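Long-range contacts in TssK (Serratia sp. FS14, PDB 5Y0E), which is a structural protein of the bacterial type VI secretion baseplate, where it probably links the baseplate to the membrane complex: residues G67-G72 and E162-G167; V98-P103 and L151-E156. One frame throughout, in Å; residues are numbered along the deposited sequence.

Contact 1 of 2, residues G67-G72 and E162-G167; sequences GIMPDG and EWTALG
L166 packs against the end of strand 62-68, both methyls near the carbonyl O of I68, CD1 also meeting M69 SD and CD2 the proline ring. CD1 of L166 lies 3.5 Å from the carbonyl O of I68, while L166 CD2 is 3.5 Å from P70 CD. M69 closes over the same spot: its chain is bent at chi2 (-63°) and chi3 (-64°), the latter placing CE against the backbone of the other strand, 3.5 Å from T164 O and 3.7 Å from A165 CA. I68, M69 and L166 are all buried, and F75 of strand 74-78 touches both M69 and L166.

The turn is a type I beta turn, M69 to G72, held by G72 N to M69 O at 2.9 Å; it joins strands 62-68 and 74-78 into a beta hairpin. Its corner rests on strand 163-174, which belongs to a different sheet, so this is sheet-against-sheet packing as in a beta sandwich, made by van der Waals contact alone between the two segments. G72 at the end of the turn reaches a neighbouring subunit, where W34 NE1 hydrogen-bonds its carbonyl O.

The T164 side is more open to solvent: P70, D71, T164 and A165 are partly exposed, though still in contact. The proline ring and the threonine side chain slide past each other in opposite directions, P70 CB 3.8 Å from T164 CB, and P70 CG comes within 3.5 Å of A165 O. D71 crosses T164 at about a right angle and touches by its methylene, D71 CB to T164 CG2 at 3.8 Å. Its carboxylate is engaged by other groups: OD2 forms a salt bridge with R123, and OD1 accepts a hydrogen bond from the T73 hydroxyl.

Contact 2 of 2, residues V98-P103 and L151-E156; sequences VVLALP and LRLMLE
V98 pairs with L155 across an antiparallel, non-hydrogen-bonded position, their methyls only just meeting: V98 CG2 is 4.5 Å from L155 CD2. V99 comes next and is gripped twice by M154, through V99 N to M154 O at 2.9 Å, nearly straight at 168°, and M154 N to V99 O at 3.1 Å. On the same face V99 CG2 lies 3.7 Å from M154 CG, which chi1 of 46° places between the methionine's own backbone N and carbonyl carbon. L100 turns back to the face of V98; its CG stands anti to the backbone N (chi1 -179°), and CD1 of L100 rests 4.0 Å from L151 CB, near L153. A101 again bonds in both directions: A101 N to R152 O is 2.8 Å, and R152 N to A101 O is 3.0 Å. Its methyl lies beside M154, and W163 of the next strand touches both. L102 closes the row, CD1 being 3.9 Å from L151 CD2. The V98, L100, L153 and L155 face is covered by L87 and F75, which are contributed by strands 87-88 and 74-78. Alternating hydrogen-bonded and non-hydrogen-bonded pairs mark a regular antiparallel pair; the covering of one face by other strands is consistent with beta-sandwich-like packing.

How the contacts relate
Contacts 1 and 2 lie about 9 Å apart, centre to centre, on the same side of the chain's centre. Their segments follow in the order 67-72, 98-103, 151-156, 162-167, so contact 2 is nested inside the loop closed by contact 1. Strand 96-103 lies between 142-155 and 163-174 in the mixed sheet, and the latter joins the two contacts directly: L166 O to L100 N at 2.7 Å and T164 O to L102 N at 3.0 Å are probable hydrogen bonds. Contact 2 is one strand pairing within the sheet, and contact 1 docks the hairpin of the smaller sheet against it; the same hairpin turn also touches a neighbouring subunit.

Contact 1 of 2, residues G67-G72 and E162-G167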
ATOM      1  N   GLY A  67      -6.625  21.837   7.092  1.00 35.45           N
ATOM      2  CA  GLY A  67      -7.135  20.508   7.325  1.00 35.56           C
ATOM      3  C   GLY A  67      -8.648  20.513   7.327  1.00 36.25           C
ATOM      4  O   GLY A  67      -9.272  21.368   6.719  1.00 38.29           O
ATOM      5  N   ILE A  68      -9.209  19.548   8.038  1.00 36.49           N
ATOM      6  CA  ILE A  68     -10.642  19.348   8.122  1.00 37.23           C
ATOM      7  C   ILE A  68     -11.018  18.986   9.552  1.00 40.46           C
ATOM      8  O   ILE A  68     -10.400  18.113  10.163  1.00 41.39           O
ATOM      9  CB  ILE A  68     -11.099  18.253   7.145  1.00 38.29           C
ATOM     10  CG1 ILE A  68     -11.118  18.811   5.734  1.00 40.83           C
ATOM     11  CG2 ILE A  68     -12.474  17.781   7.488  1.00 39.48           C
ATOM     12  CD1 ILE A  68     -10.764  17.824   4.716  1.00 43.75           C
ATOM     13  N   MET A  69     -12.029  19.641  10.072  1.00 40.69           N
ATOM     14  CA  MET A  69     -12.495  19.392  11.412  1.00 41.28           C
ATOM     15  C   MET A  69     -13.364  18.152  11.439  1.00 42.50           C
ATOM     16  O   MET A  69     -13.845  17.694  10.409  1.00 43.52           O
ATOM     17  CB  MET A  69     -13.273  20.597  11.921  1.00 42.21           C
ATOM     18  CG  MET A  69     -12.431  21.860  11.994  1.00 43.71           C
ATOM     19  SD  MET A  69     -11.039  21.794  13.153  1.00 46.53           S
ATOM     20  CE  MET A  69     -11.916  21.622  14.666  1.00 40.94           C
ATOM     21  N   PRO A  70     -13.557  17.562  12.610  1.00 44.22           N
ATOM     22  CA  PRO A  70     -14.345  16.330  12.671  1.00 45.04           C
ATOM     23  C   PRO A  70     -15.755  16.486  12.175  1.00 44.48           C
ATOM     24  O   PRO A  70     -16.350  15.495  11.749  1.00 43.96           O
ATOM     25  CB  PRO A  70     -14.303  15.974  14.158  1.00 41.60           C
ATOM     26  CG  PRO A  70     -13.013  16.467  14.573  1.00 42.95           C
ATOM     27  CD  PRO A  70     -12.759  17.743  13.826  1.00 41.00           C
ATOM     28  N   ASP A  71     -16.312  17.684  12.213  1.00 46.07           N
ATOM     29  CA  ASP A  71     -17.663  17.906  11.732  1.00 44.63           C
ATOM     30  C   ASP A  71     -17.725  18.147  10.231  1.00 44.00           C
ATOM     31  O   ASP A  71     -18.809  18.387   9.710  1.00 46.59           O
ATOM     32  CB  ASP A  71     -18.304  19.077  12.464  1.00 41.44           C
ATOM     33  CG  ASP A  71     -17.738  20.389  12.042  1.00 46.11           C
ATOM     34  OD1 ASP A  71     -16.620  20.418  11.502  1.00 45.13           O
ATOM     35  OD2 ASP A  71     -18.407  21.398  12.268  1.00 49.57           O
ATOM     36  N   GLY A  72     -16.598  18.091   9.537  1.00 42.30           N
ATOM     37  CA  GLY A  72     -16.548  18.202   8.100  1.00 40.23           C
ATOM     38  C   GLY A  72     -16.030  19.525   7.590  1.00 43.95           C
ATOM     39  O   GLY A  72     -15.895  19.698   6.378  1.00 40.79           O
ATOM     40  N   GLU A 162     -20.559  20.781  22.211  1.00 55.33           N
ATOM     41  CA  GLU A 162     -20.816  21.891  21.313  1.00 54.26           C
ATOM     42  C   GLU A 162     -19.601  22.244  20.488  1.00 53.48           C
ATOM     43  O   GLU A 162     -19.607  23.267  19.804  1.00 55.31           O
ATOM     44  CB  GLU A 162     -21.292  23.117  22.094  1.00 57.56           C
ATOM     45  CG  GLU A 162     -22.451  22.854  23.059  1.00 59.56           C
ATOM     46  CD  GLU A 162     -23.568  22.008  22.452  1.00 66.47           C
ATOM     47  OE1 GLU A 162     -24.101  21.136  23.166  1.00 72.35           O
ATOM     48  OE2 GLU A 162     -23.925  22.207  21.272  1.00 68.39           O
ATOM     49  N   TRP A 163     -18.563  21.424  20.530  1.00 51.14           N
ATOM     50  CA  TRP A 163     -17.364  21.674  19.757  1.00 48.11           C
ATOM     51  C   TRP A 163     -16.911  20.373  19.132  1.00 47.63           C
ATOM     52  O   TRP A 163     -17.166  19.297  19.669  1.00 49.58           O
ATOM     53  CB  TRP A 163     -16.227  22.230  20.613  1.00 47.90           C
ATOM     54  CG  TRP A 163     -16.535  23.477  21.345  1.00 50.54           C
ATOM     55  CD1 TRP A 163     -17.322  23.611  22.453  1.00 48.98           C
ATOM     56  CD2 TRP A 163     -16.044  24.783  21.042  1.00 48.26           C
ATOM     57  NE1 TRP A 163     -17.359  24.922  22.844  1.00 48.10           N
ATOM     58  CE2 TRP A 163     -16.581  25.661  21.995  1.00 48.43           C
ATOM     59  CE3 TRP A 163     -15.210  25.293  20.058  1.00 45.77           C
ATOM     60  CZ2 TRP A 163     -16.307  27.010  21.986  1.00 46.57           C
ATOM     61  CZ3 TRP A 163     -14.945  26.625  20.053  1.00 47.79           C
ATOM     62  CH2 TRP A 163     -15.487  27.471  21.007  1.00 48.29           C
ATOM     63  N   THR A 164     -16.264  20.480  17.979  1.00 45.93           N
ATOM     64  CA  THR A 164     -15.359  19.443  17.528  1.00 42.92           C
ATOM     65  C   THR A 164     -13.963  20.019  17.572  1.00 43.95           C
ATOM     66  O   THR A 164     -13.774  21.231  17.602  1.00 44.86           O
ATOM     67  CB  THR A 164     -15.666  18.930  16.119  1.00 43.36           C
ATOM     68  OG1 THR A 164     -15.457  19.969  15.163  1.00 49.44           O
ATOM     69  CG2 THR A 164     -17.068  18.406  16.020  1.00 41.68           C
ATOM     70  N   ALA A 165     -12.977  19.138  17.592  1.00 43.13           N
ATOM     71  CA  ALA A 165     -11.624  19.617  17.786  1.00 42.45           C
ATOM     72  C   ALA A 165     -10.630  18.625  17.222  1.00 42.74           C
ATOM     73  O   ALA A 165     -10.896  17.426  17.151  1.00 43.77           O
ATOM     74  CB  ALA A 165     -11.332  19.854  19.266  1.00 42.33           C
ATOM     75  N   LEU A 166      -9.469  19.141  16.860  1.00 40.73           N
ATOM     76  CA  LEU A 166      -8.336  18.335  16.459  1.00 41.60           C
ATOM     77  C   LEU A 166      -7.207  18.568  17.448  1.00 41.96           C
ATOM     78  O   LEU A 166      -6.940  19.706  17.830  1.00 46.09           O
ATOM     79  CB  LEU A 166      -7.865  18.693  15.043  1.00 40.97           C
ATOM     80  CG  LEU A 166      -8.831  18.668  13.866  1.00 38.06           C
ATOM     81  CD1 LEU A 166      -8.173  19.254  12.654  1.00 39.01           C
ATOM     82  CD2 LEU A 166      -9.275  17.278  13.584  1.00 40.14           C
ATOM     83  N   GLY A 167      -6.523  17.504  17.849  1.00 39.50           N
ATOM     84  CA  GLY A 167      -5.449  17.652  18.808  1.00 37.42           C
ATOM     85  C   GLY A 167      -4.216  18.263  18.175  1.00 40.19           C
ATOM     86  O   GLY A 167      -3.826  17.909  17.071  1.00 43.75           O
TER

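Contact 2 of 2, residues V98-P103 and L151-E156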
ATOM      1  N   VAL A  98      -3.745  20.220  24.324  1.00 48.67           N
ATOM      2  CA  VAL A  98      -4.223  21.423  23.662  1.00 44.07           C
ATOM      3  C   VAL A  98      -4.806  21.046  22.307  1.00 40.93           C
ATOM      4  O   VAL A  98      -4.202  20.284  21.552  1.00 45.44           O
ATOM      5  CB  VAL A  98      -3.081  22.437  23.495  1.00 43.42           C
ATOM      6  CG1 VAL A  98      -3.614  23.751  22.997  1.00 45.05           C
ATOM      7  CG2 VAL A  98      -2.370  22.621  24.795  1.00 45.46           C
ATOM      8  N   VAL A  99      -5.958  21.616  21.983  1.00 41.66           N
ATOM      9  CA  VAL A  99      -6.682  21.288  20.765  1.00 41.80           C
ATOM     10  C   VAL A  99      -6.954  22.534  19.932  1.00 42.51           C
ATOM     11  O   VAL A  99      -6.887  23.664  20.407  1.00 45.50           O
ATOM     12  CB  VAL A  99      -8.013  20.592  21.067  1.00 40.01           C
ATOM     13  CG1 VAL A  99      -7.778  19.349  21.864  1.00 39.78           C
ATOM     14  CG2 VAL A  99      -8.926  21.548  21.800  1.00 44.09           C
ATOM     15  N   LEU A 100      -7.266  22.300  18.663  1.00 43.84           N
ATOM     16  CA  LEU A 100      -7.859  23.301  17.785  1.00 41.00           C
ATOM     17  C   LEU A 100      -9.333  22.975  17.670  1.00 41.91           C
ATOM     18  O   LEU A 100      -9.686  21.852  17.329  1.00 43.94           O
ATOM     19  CB  LEU A 100      -7.195  23.285  16.415  1.00 40.78           C
ATOM     20  CG  LEU A 100      -7.690  24.302  15.393  1.00 41.66           C
ATOM     21  CD1 LEU A 100      -7.652  25.677  15.996  1.00 42.80           C
ATOM     22  CD2 LEU A 100      -6.854  24.251  14.138  1.00 38.89           C
ATOM     23  N   ALA A 101     -10.188  23.906  18.035  1.00 41.53           N
ATOM     24  CA  ALA A 101     -11.594  23.621  18.052  1.00 44.67           C
ATOM     25  C   ALA A 101     -12.493  24.581  17.321  1.00 47.64           C
ATOM     26  O   ALA A 101     -12.128  25.670  17.017  1.00 48.76           O
ATOM     27  CB  ALA A 101     -12.054  23.488  19.478  1.00 45.06           C
ATOM     28  N   LEU A 102     -13.699  24.131  17.060  1.00 47.88           N
ATOM     29  CA  LEU A 102     -14.680  24.911  16.360  1.00 48.35           C
ATOM     30  C   LEU A 102     -16.005  24.487  16.865  1.00 49.51           C
ATOM     31  O   LEU A 102     -16.217  23.337  17.109  1.00 50.49           O
ATOM     32  CB  LEU A 102     -14.611  24.627  14.876  1.00 49.94           C
ATOM     33  CG  LEU A 102     -15.609  25.410  14.053  1.00 51.05           C
ATOM     34  CD1 LEU A 102     -15.122  26.830  13.919  1.00 49.03           C
ATOM     35  CD2 LEU A 102     -15.830  24.773  12.699  1.00 43.48           C
ATOM     36  N   PRO A 103     -16.914  25.425  17.028  1.00 47.43           N
ATOM     37  CA  PRO A 103     -18.238  25.103  17.516  1.00 48.36           C
ATOM     38  C   PRO A 103     -19.019  24.375  16.473  1.00 50.53           C
ATOM     39  O   PRO A 103     -18.822  24.587  15.315  1.00 47.58           O
ATOM     40  CB  PRO A 103     -18.856  26.461  17.726  1.00 49.51           C
ATOM     41  CG  PRO A 103     -17.720  27.362  17.893  1.00 49.80           C
ATOM     42  CD  PRO A 103     -16.697  26.862  16.961  1.00 46.56           C
ATOM     43  N   LEU A 151     -12.103  29.607  14.874  1.00 47.71           N
ATOM     44  CA  LEU A 151     -11.275  28.555  15.350  1.00 46.65           C
ATOM     45  C   LEU A 151     -10.689  29.012  16.645  1.00 47.04           C
ATOM     46  O   LEU A 151     -10.480  30.173  16.868  1.00 49.76           O
ATOM     47  CB  LEU A 151     -10.176  28.276  14.357  1.00 43.31           C
ATOM     48  CG  LEU A 151     -10.612  27.680  13.049  1.00 44.19           C
ATOM     49  CD1 LEU A 151      -9.400  27.477  12.190  1.00 41.01           C
ATOM     50  CD2 LEU A 151     -11.295  26.373  13.306  1.00 44.17           C
ATOM     51  N   ARG A 152     -10.408  28.077  17.507  1.00 45.39           N
ATOM     52  CA  ARG A 152      -9.896  28.442  18.774  1.00 48.08           C
ATOM     53  C   ARG A 152      -9.013  27.407  19.418  1.00 48.44           C
ATOM     54  O   ARG A 152      -9.317  26.242  19.400  1.00 48.13           O
ATOM     55  CB  ARG A 152     -11.084  28.681  19.675  1.00 50.30           C
ATOM     56  CG  ARG A 152     -10.711  28.916  21.108  1.00 57.71           C
ATOM     57  CD  ARG A 152     -11.864  28.741  22.047  1.00 56.44           C
ATOM     58  NE  ARG A 152     -12.784  29.830  21.889  1.00 63.37           N
ATOM     59  CZ  ARG A 152     -13.665  30.168  22.803  1.00 68.38           C
ATOM     60  NH1 ARG A 152     -13.706  29.480  23.926  1.00 74.21           N
ATOM     61  NH2 ARG A 152     -14.501  31.166  22.591  1.00 64.54           N
ATOM     62  N   LEU A 153      -7.888  27.829  19.976  1.00 46.27           N
ATOM     63  CA  LEU A 153      -7.012  26.929  20.694  1.00 45.78           C
ATOM     64  C   LEU A 153      -7.491  26.838  22.117  1.00 44.39           C
ATOM     65  O   LEU A 153      -7.792  27.841  22.695  1.00 51.82           O
ATOM     66  CB  LEU A 153      -5.607  27.458  20.669  1.00 42.83           C
ATOM     67  CG  LEU A 153      -5.094  27.484  19.263  1.00 41.15           C
ATOM     68  CD1 LEU A 153      -4.063  28.556  19.109  1.00 46.19           C
ATOM     69  CD2 LEU A 153      -4.551  26.143  18.873  1.00 40.54           C
ATOM     70  N   MET A 154      -7.602  25.641  22.656  1.00 43.98           N
ATOM     71  CA  MET A 154      -8.067  25.436  24.011  1.00 49.38           C
ATOM     72  C   MET A 154      -7.584  24.138  24.649  1.00 50.77           C
ATOM     73  O   MET A 154      -6.899  23.374  24.031  1.00 48.83           O
ATOM     74  CB  MET A 154      -9.580  25.518  24.071  1.00 30.00           C
ATOM     75  CG  MET A 154     -10.324  24.755  23.020  1.00 30.00           C
ATOM     76  SD  MET A 154     -12.042  24.542  23.435  1.00 30.00           S
ATOM     77  CE  MET A 154     -12.682  25.988  22.683  1.00 30.00           C
ATOM     78  N   LEU A 155      -7.924  23.911  25.904  1.00 47.80           N
ATOM     79  CA  LEU A 155      -7.526  22.697  26.593  1.00 54.95           C
ATOM     80  C   LEU A 155      -8.520  21.586  26.311  1.00 52.92           C
ATOM     81  O   LEU A 155      -9.722  21.825  26.223  1.00 54.14           O
ATOM     82  CB  LEU A 155      -7.437  22.929  28.099  1.00 60.38           C
ATOM     83  CG  LEU A 155      -6.571  24.091  28.569  1.00 58.18           C
ATOM     84  CD1 LEU A 155      -6.503  24.105  30.068  1.00 61.42           C
ATOM     85  CD2 LEU A 155      -5.191  23.988  27.967  1.00 53.53           C
ATOM     86  N   GLU A 156      -8.013  20.364  26.192  1.00 50.83           N
ATOM     87  CA  GLU A 156      -8.910  19.241  25.982  1.00 51.32           C
ATOM     88  C   GLU A 156      -9.947  19.155  27.086  1.00 52.80           C
ATOM     89  O   GLU A 156     -11.088  18.760  26.838  1.00 54.09           O
ATOM     90  CB  GLU A 156      -8.113  17.944  25.885  1.00 55.79           C
ATOM     91  CG  GLU A 156      -8.944  16.704  25.609  1.00 53.64           C
ATOM     92  CD  GLU A 156      -8.113  15.442  25.639  1.00 58.60           C
ATOM     93  OE1 GLU A 156      -7.583  15.095  26.710  1.00 64.02           O
ATOM     94  OE2 GLU A 156      -7.973  14.794  24.590  1.00 63.84           O
TER